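Local structure of cupin 2, conserved barrel domain protein (2PFW) at the interface of chains A and B. The protein is of unknown function but has an RmlC-like cupin barrel fold and may act in sugar metabolism, like KdgF-type cupins. Residues are numbered along the deposited sequence; one frame, centred on the assembly and turned at random. Chains: chain A/B, Cupin 2, conserved barrel domain protein.

The interface of chains A and B. Residues chain A 33-34, 55-57, 103-105; chain B 33-34, 55-57, 103-105.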
# COMPACT_ATOMS: atom_id res chain seq x y z
N GLU A 33 -1.13 13.67 4.57
CA GLU A 33 0.23 13.18 4.79
C GLU A 33 0.41 11.74 4.35
O GLU A 33 1.51 11.19 4.45
CB GLU A 33 0.60 13.33 6.27
CG GLU A 33 0.16 12.20 7.18
CD GLU A 33 0.50 12.46 8.63
OE1 GLU A 33 1.18 13.47 8.92
OE2 GLU A 33 0.09 11.65 9.49
N LEU A 34 -0.65 11.10 3.85
CA LEU A 34 -0.54 9.70 3.44
C LEU A 34 -1.52 9.42 2.31
O LEU A 34 -2.63 9.94 2.31
CB LEU A 34 -0.81 8.75 4.60
CG LEU A 34 -0.70 7.25 4.29
CD1 LEU A 34 0.73 6.87 3.93
CD2 LEU A 34 -1.19 6.41 5.46
N SER A 55 8.00 10.69 -0.31
CA SER A 55 8.47 9.32 -0.12
C SER A 55 7.50 8.38 -0.83
O SER A 55 6.33 8.72 -1.01
CB SER A 55 8.61 8.98 1.36
OG SER A 55 9.86 9.41 1.86
N GLN A 56 7.98 7.22 -1.26
CA GLN A 56 7.11 6.32 -2.03
C GLN A 56 7.44 4.87 -1.68
O GLN A 56 8.61 4.47 -1.71
CB GLN A 56 7.23 6.56 -3.53
CG GLN A 56 6.40 5.61 -4.39
CD GLN A 56 6.66 5.76 -5.87
OE1 GLN A 56 6.91 6.85 -6.39
NE2 GLN A 56 6.61 4.64 -6.59
N VAL A 57 6.41 4.10 -1.36
CA VAL A 57 6.57 2.64 -1.26
C VAL A 57 5.58 2.00 -2.23
O VAL A 57 4.44 2.45 -2.34
CB VAL A 57 6.38 2.13 0.17
CG1 VAL A 57 6.75 0.66 0.30
CG2 VAL A 57 7.24 2.94 1.14
N THR A 103 2.05 3.99 -2.79
CA THR A 103 1.77 4.83 -1.62
C THR A 103 2.85 5.89 -1.43
O THR A 103 4.04 5.60 -1.61
CB THR A 103 1.67 3.97 -0.35
OG1 THR A 103 2.96 3.72 0.20
CG2 THR A 103 1.07 2.61 -0.71
N PHE A 104 2.43 7.08 -1.05
CA PHE A 104 3.28 8.25 -0.92
C PHE A 104 3.13 8.94 0.43
O PHE A 104 1.99 9.11 0.89
CB PHE A 104 2.93 9.27 -2.02
CG PHE A 104 3.00 8.67 -3.41
CD1 PHE A 104 4.23 8.56 -4.06
CD2 PHE A 104 1.85 8.21 -4.03
CE1 PHE A 104 4.31 8.01 -5.32
CE2 PHE A 104 1.93 7.67 -5.30
CZ PHE A 104 3.16 7.56 -5.94
N SER A 105 4.22 9.37 1.06
CA SER A 105 4.09 10.32 2.16
C SER A 105 4.60 11.72 1.75
O SER A 105 5.81 11.61 1.36
CB SER A 105 4.81 9.92 3.44
OG SER A 105 4.42 10.84 4.46
N GLU B 33 9.13 8.41 7.40
CA GLU B 33 7.86 9.10 7.22
C GLU B 33 6.83 8.26 6.48
O GLU B 33 5.68 8.69 6.32
CB GLU B 33 8.10 10.42 6.48
CG GLU B 33 8.22 10.28 4.97
CD GLU B 33 8.36 11.62 4.28
OE1 GLU B 33 7.93 12.63 4.88
OE2 GLU B 33 8.89 11.68 3.15
N LEU B 34 7.23 7.09 6.00
CA LEU B 34 6.32 6.24 5.23
C LEU B 34 6.64 4.77 5.49
O LEU B 34 7.80 4.39 5.63
CB LEU B 34 6.40 6.54 3.74
CG LEU B 34 5.74 5.57 2.76
CD1 LEU B 34 4.27 5.36 3.09
CD2 LEU B 34 5.88 6.07 1.33
N SER B 55 -1.16 8.17 10.52
CA SER B 55 -2.20 7.97 9.51
C SER B 55 -2.12 6.53 9.01
O SER B 55 -1.04 5.92 9.05
CB SER B 55 -2.05 8.97 8.38
OG SER B 55 -2.56 10.24 8.72
N GLN B 56 -3.23 5.97 8.55
CA GLN B 56 -3.19 4.59 8.06
C GLN B 56 -4.03 4.45 6.79
O GLN B 56 -5.18 4.89 6.75
CB GLN B 56 -3.65 3.58 9.11
CG GLN B 56 -3.63 2.14 8.63
CD GLN B 56 -3.94 1.11 9.69
OE1 GLN B 56 -3.73 1.31 10.88
NE2 GLN B 56 -4.46 -0.04 9.26
N VAL B 57 -3.46 3.86 5.74
CA VAL B 57 -4.29 3.47 4.60
C VAL B 57 -4.02 1.98 4.32
O VAL B 57 -2.88 1.53 4.34
CB VAL B 57 -4.07 4.32 3.35
CG1 VAL B 57 -5.03 3.94 2.24
CG2 VAL B 57 -4.26 5.80 3.68
N THR B 103 -0.47 0.59 5.34
CA THR B 103 0.49 1.67 5.11
C THR B 103 0.30 2.80 6.11
O THR B 103 -0.83 3.20 6.38
CB THR B 103 0.34 2.23 3.68
OG1 THR B 103 -0.80 3.08 3.58
CG2 THR B 103 0.08 1.07 2.72
N PHE B 104 1.41 3.30 6.64
CA PHE B 104 1.42 4.28 7.72
C PHE B 104 2.24 5.52 7.36
O PHE B 104 3.36 5.36 6.85
CB PHE B 104 2.03 3.67 8.99
CG PHE B 104 1.28 2.45 9.50
CD1 PHE B 104 0.14 2.61 10.27
CD2 PHE B 104 1.73 1.18 9.20
CE1 PHE B 104 -0.55 1.50 10.74
CE2 PHE B 104 1.05 0.07 9.66
CZ PHE B 104 -0.09 0.24 10.43
N SER B 105 1.74 6.73 7.64
CA SER B 105 2.63 7.88 7.60
C SER B 105 2.86 8.46 9.02
O SER B 105 1.72 8.77 9.51
CB SER B 105 2.16 9.02 6.70
OG SER B 105 3.17 10.03 6.70
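This is a two-fold symmetric homodimer interface between two cupin barrels. It joins the two chains of the deposited assembly, which may be the biological dimer. At its centre the serine hydroxyls of A:Ser105 and B:Ser105 meet, OG to OG at 2.7 Å. Each OG lies anti to its own backbone N (chi1 -171° in A, -176° in B). Each also lies within hydrogen-bonding distance of the backbone carbonyl oxygens of A:Glu33 and B:Glu33. B:Ser105 OG reaches A:Glu33 O at 3.0 Å, from above the carbonyl plane. A:Ser105 OG meets that same oxygen in the plane, at 2.9 Å. Two hydroxyl protons cannot serve all these short pairs at once, so the bonds probably alternate.

To either side, the side chains of A:Glu33 and B:Glu33 stretch out over the partner. B:Glu33 OE2 accepts a bond from A:Ser55 OG at 2.8 Å through its anti lone pair. The twin is looser: B:Ser55 OG stands 3.1 Å from A:Glu33 OE2, above the carboxylate plane.

A:Leu34 and B:Leu34 have CG anti to the backbone N. A:Leu34 CD2 packs on the partner's backbone, 3.4 Å from B:Thr103 O. B:Leu34 CD2 presses tightly on A:Val57 CG2, at 3.4 Å, the two side chains antiparallel. A:Thr103 CG2 and B:Thr103 CG2 meet tip to tip, 3.9 Å apart. In each chain Leu34 starts strand 34-41, just after Glu33 in a loop, and docks on the partner's strands 55-61 and 98-105.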